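Long-range contact in cobalamin biosynthesis precorrin-6Y methylase (CbiE) (Archaeoglobus fulgidus, PDB 2BB3), which probably transfers methyl groups from S-adenosyl-L-methionine to a corrin precursor during cobalamin biosynthesis: residues Val135-Cys145 with Leu157-Asp168. Sequence-based numbering, arbitrary orientation.
With SAH (S-adenosyl-L-homocysteine), chain C.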
# COMPACT_ATOMS: atom_id res chain seq x y z
N VAL A 135 -6.68 -9.98 -3.84
CA VAL A 135 -7.03 -9.03 -4.89
C VAL A 135 -5.92 -8.00 -5.08
O VAL A 135 -5.33 -7.53 -4.10
CB VAL A 135 -8.36 -8.29 -4.55
CG1 VAL A 135 -8.62 -7.18 -5.56
CG2 VAL A 135 -9.53 -9.31 -4.59
N ASP A 136 -5.61 -7.66 -6.33
CA ASP A 136 -4.55 -6.70 -6.61
C ASP A 136 -5.04 -5.26 -6.45
O ASP A 136 -6.21 -4.97 -6.72
CB ASP A 136 -4.00 -6.91 -8.04
CG ASP A 136 -2.59 -6.37 -8.22
OD1 ASP A 136 -2.43 -5.17 -8.57
OD2 ASP A 136 -1.64 -7.14 -8.01
N LEU A 137 -4.14 -4.38 -6.00
CA LEU A 137 -4.45 -2.96 -5.80
C LEU A 137 -4.82 -2.35 -7.16
O LEU A 137 -5.62 -1.40 -7.22
CB LEU A 137 -3.21 -2.22 -5.24
CG LEU A 137 -3.31 -1.05 -4.23
CD1 LEU A 137 -2.04 -0.17 -4.32
CD2 LEU A 137 -4.55 -0.21 -4.43
N SER A 138 -4.25 -2.86 -8.25
CA SER A 138 -4.55 -2.28 -9.56
C SER A 138 -5.92 -2.72 -10.10
O SER A 138 -6.32 -2.35 -11.20
CB SER A 138 -3.47 -2.64 -10.58
OG SER A 138 -3.44 -4.03 -10.76
N GLU A 139 -6.64 -3.48 -9.28
CA GLU A 139 -7.97 -3.97 -9.65
C GLU A 139 -9.06 -3.26 -8.88
O GLU A 139 -10.23 -3.55 -9.08
CB GLU A 139 -8.06 -5.48 -9.37
CG GLU A 139 -7.48 -6.35 -10.45
CD GLU A 139 -7.10 -7.75 -9.96
OE1 GLU A 139 -7.54 -8.18 -8.86
OE2 GLU A 139 -6.35 -8.42 -10.70
N VAL A 140 -8.68 -2.34 -8.00
CA VAL A 140 -9.67 -1.65 -7.20
C VAL A 140 -9.49 -0.14 -7.16
O VAL A 140 -8.56 0.40 -7.73
CB VAL A 140 -9.62 -2.19 -5.70
CG1 VAL A 140 -9.37 -3.67 -5.69
CG2 VAL A 140 -8.53 -1.48 -4.90
N ALA A 141 -10.45 0.52 -6.52
CA ALA A 141 -10.42 1.96 -6.30
C ALA A 141 -10.64 2.07 -4.79
O ALA A 141 -11.64 1.60 -4.25
CB ALA A 141 -11.54 2.66 -7.05
N VAL A 142 -9.66 2.65 -4.11
CA VAL A 142 -9.75 2.84 -2.67
C VAL A 142 -10.58 4.10 -2.45
O VAL A 142 -10.28 5.14 -3.01
CB VAL A 142 -8.33 3.02 -2.06
CG1 VAL A 142 -8.43 3.48 -0.60
CG2 VAL A 142 -7.55 1.71 -2.15
N VAL A 143 -11.62 3.98 -1.61
CA VAL A 143 -12.51 5.10 -1.31
C VAL A 143 -12.45 5.46 0.18
O VAL A 143 -12.50 4.59 1.03
CB VAL A 143 -13.95 4.75 -1.69
CG1 VAL A 143 -14.91 5.86 -1.23
CG2 VAL A 143 -14.05 4.53 -3.21
N ASP A 144 -12.35 6.75 0.48
CA ASP A 144 -12.29 7.19 1.86
C ASP A 144 -13.71 7.46 2.34
O ASP A 144 -14.24 8.55 2.12
CB ASP A 144 -11.41 8.43 2.01
CG ASP A 144 -11.21 8.84 3.46
OD1 ASP A 144 -11.89 8.25 4.32
OD2 ASP A 144 -10.40 9.74 3.74
N CYS A 145 -14.28 6.44 2.98
CA CYS A 145 -15.65 6.40 3.52
C CYS A 145 -16.78 6.48 2.48
O CYS A 145 -16.72 7.24 1.53
CB CYS A 145 -15.86 7.45 4.61
SG CYS A 145 -16.62 6.72 6.11
N LEU A 157 -17.05 4.30 -10.83
CA LEU A 157 -15.92 3.46 -10.44
C LEU A 157 -16.23 1.98 -10.60
O LEU A 157 -15.43 1.24 -11.16
CB LEU A 157 -15.50 3.78 -9.00
CG LEU A 157 -15.01 5.22 -8.81
CD1 LEU A 157 -14.76 5.51 -7.35
CD2 LEU A 157 -13.76 5.44 -9.62
N LEU A 158 -17.41 1.56 -10.13
CA LEU A 158 -17.80 0.15 -10.22
C LEU A 158 -17.88 -0.35 -11.65
O LEU A 158 -18.02 -1.55 -11.88
CB LEU A 158 -19.12 -0.09 -9.49
CG LEU A 158 -18.97 -0.31 -7.99
CD1 LEU A 158 -20.35 -0.38 -7.35
CD2 LEU A 158 -18.19 -1.60 -7.71
N LYS A 159 -17.79 0.56 -12.60
CA LYS A 159 -17.82 0.17 -13.99
C LYS A 159 -16.46 -0.39 -14.38
O LYS A 159 -16.37 -1.28 -15.23
CB LYS A 159 -18.19 1.35 -14.88
CG LYS A 159 -19.68 1.65 -14.94
CD LYS A 159 -19.97 3.04 -15.53
CE LYS A 159 -19.41 3.19 -16.95
NZ LYS A 159 -19.52 4.60 -17.44
N TYR A 160 -15.39 0.10 -13.75
CA TYR A 160 -14.06 -0.38 -14.09
C TYR A 160 -13.23 -0.93 -12.94
O TYR A 160 -12.12 -1.41 -13.16
CB TYR A 160 -13.26 0.74 -14.77
CG TYR A 160 -14.13 1.77 -15.45
CD1 TYR A 160 -14.66 2.84 -14.72
CD2 TYR A 160 -14.44 1.68 -16.81
CE1 TYR A 160 -15.48 3.79 -15.33
CE2 TYR A 160 -15.25 2.62 -17.43
CZ TYR A 160 -15.77 3.66 -16.69
OH TYR A 160 -16.59 4.59 -17.30
N ARG A 161 -13.77 -0.89 -11.72
CA ARG A 161 -13.01 -1.34 -10.56
C ARG A 161 -13.87 -1.85 -9.43
O ARG A 161 -15.03 -1.47 -9.30
CB ARG A 161 -12.20 -0.17 -9.97
CG ARG A 161 -11.12 0.39 -10.86
CD ARG A 161 -10.05 -0.64 -11.02
NE ARG A 161 -9.02 -0.24 -11.97
CZ ARG A 161 -7.86 0.28 -11.62
NH1 ARG A 161 -7.57 0.48 -10.34
NH2 ARG A 161 -6.98 0.57 -12.58
N HIS A 162 -13.29 -2.72 -8.62
CA HIS A 162 -13.98 -3.16 -7.42
C HIS A 162 -13.77 -1.94 -6.53
O HIS A 162 -12.88 -1.13 -6.79
CB HIS A 162 -13.26 -4.31 -6.72
CG HIS A 162 -13.01 -5.50 -7.58
ND1 HIS A 162 -14.01 -6.15 -8.25
CD2 HIS A 162 -11.88 -6.23 -7.79
CE1 HIS A 162 -13.52 -7.23 -8.84
NE2 HIS A 162 -12.23 -7.29 -8.57
N LEU A 163 -14.57 -1.80 -5.49
CA LEU A 163 -14.36 -0.71 -4.56
C LEU A 163 -13.85 -1.29 -3.25
O LEU A 163 -14.27 -2.37 -2.82
CB LEU A 163 -15.67 0.05 -4.29
CG LEU A 163 -16.24 0.89 -5.43
CD1 LEU A 163 -17.44 1.68 -4.91
CD2 LEU A 163 -15.18 1.85 -5.98
N LEU A 164 -12.90 -0.59 -2.64
CA LEU A 164 -12.37 -0.98 -1.35
C LEU A 164 -12.63 0.31 -0.56
O LEU A 164 -11.92 1.30 -0.71
CB LEU A 164 -10.87 -1.29 -1.44
CG LEU A 164 -10.38 -2.28 -0.36
CD1 LEU A 164 -11.09 -3.61 -0.55
CD2 LEU A 164 -8.88 -2.47 -0.45
N ILE A 165 -13.68 0.29 0.26
CA ILE A 165 -14.07 1.47 1.01
C ILE A 165 -13.59 1.45 2.46
O ILE A 165 -13.83 0.50 3.17
CB ILE A 165 -15.62 1.60 1.03
CG1 ILE A 165 -16.16 1.56 -0.40
CG2 ILE A 165 -16.04 2.89 1.73
CD1 ILE A 165 -17.68 1.28 -0.47
N LEU A 166 -12.89 2.50 2.87
CA LEU A 166 -12.46 2.57 4.26
C LEU A 166 -13.66 3.19 4.97
O LEU A 166 -13.94 4.38 4.80
CB LEU A 166 -11.21 3.44 4.41
CG LEU A 166 -9.99 2.96 3.61
CD1 LEU A 166 -8.74 3.36 4.32
CD2 LEU A 166 -10.00 1.46 3.49
N ALA A 167 -14.38 2.39 5.75
CA ALA A 167 -15.55 2.91 6.41
C ALA A 167 -15.53 2.79 7.92
O ALA A 167 -14.67 2.14 8.51
CB ALA A 167 -16.80 2.19 5.87
N ASP A 168 -16.47 3.47 8.55
CA ASP A 168 -16.62 3.39 9.99
C ASP A 168 -18.07 2.98 10.14
O ASP A 168 -18.75 2.85 9.13
CB ASP A 168 -16.31 4.71 10.70
CG ASP A 168 -17.21 5.84 10.27
OD1 ASP A 168 -18.30 5.59 9.73
OD2 ASP A 168 -16.81 7.01 10.50
N SAH C . -3.84 5.20 7.70
CA SAH C . -4.66 4.07 7.88
CB SAH C . -6.14 4.41 7.66
CG SAH C . -6.88 5.48 8.45
SD SAH C . -8.46 6.03 7.89
C SAH C . -4.13 2.98 7.02
O SAH C . -4.64 1.97 7.30
OXT SAH C . -3.32 3.17 6.16
C5' SAH C . -9.20 4.92 9.06
C4' SAH C . -9.99 3.78 8.45
O4' SAH C . -9.22 2.72 8.02
C3' SAH C . -11.11 3.22 9.27
O3' SAH C . -12.25 3.95 9.24
C2' SAH C . -11.26 1.88 8.63
O2' SAH C . -12.14 1.90 7.59
C1' SAH C . -9.91 1.56 8.11
N9 SAH C . -9.19 0.71 9.03
C8 SAH C . -8.18 1.09 9.75
N7 SAH C . -7.70 0.11 10.44
C5 SAH C . -8.40 -0.92 10.17
C6 SAH C . -8.33 -2.20 10.61
N6 SAH C . -7.47 -2.61 11.47
N1 SAH C . -9.19 -3.07 10.14
C2 SAH C . -10.12 -2.69 9.25
N3 SAH C . -10.17 -1.45 8.84
C4 SAH C . -9.34 -0.56 9.29
O HOH W 1 -9.92 -9.21 -8.97
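His162 N bonds Glu139 O (3.2 Å) and starts the parallel ladder between strands 140-144 and 162-167. The two strand segments run 25° apart. The ladder alternates from Ala141 N on His162 O to Leu166 N on Val143 O. A weak bond from Cys145 N to Leu166 O ends it.

Arg161 adds a side-chain bond. Its chain folds at the second torsion (chi2 -68°), which brings the guanidinium back over the end of 137-139. Arg161 NH1 donates to Val140 O (2.8 Å), which lies in the guanidinium plane. Ser138 O lies over one face, 3.1 Å from Arg161 CZ, without a hydrogen bond. Arg161 NH2 is hydrogen-bonded to Val142 O of the second subunit. With an alanine here, both carbonyls would probably lose these donors.

A water joins Glu139 OE1 to His162 NE2, at the ring edge. Glu139 OE1 also pairs with Arg109 of the second subunit, and His162 ND1 bonds Arg215 N.

On one face, Leu163 CD2 touches Ala141 CB (3.9 Å) and Val143 CG2 (4.0 Å).

Ala167 O, 2.7 Å from O2' of S-adenosyl-L-homocysteine, brings this sheet of the tetrapyrrole methylase fold to the ligand pocket. Helix 125-133 covers Val142, Leu164 and Leu166, while strand 209-213 continues the mixed sheet beyond 162-167.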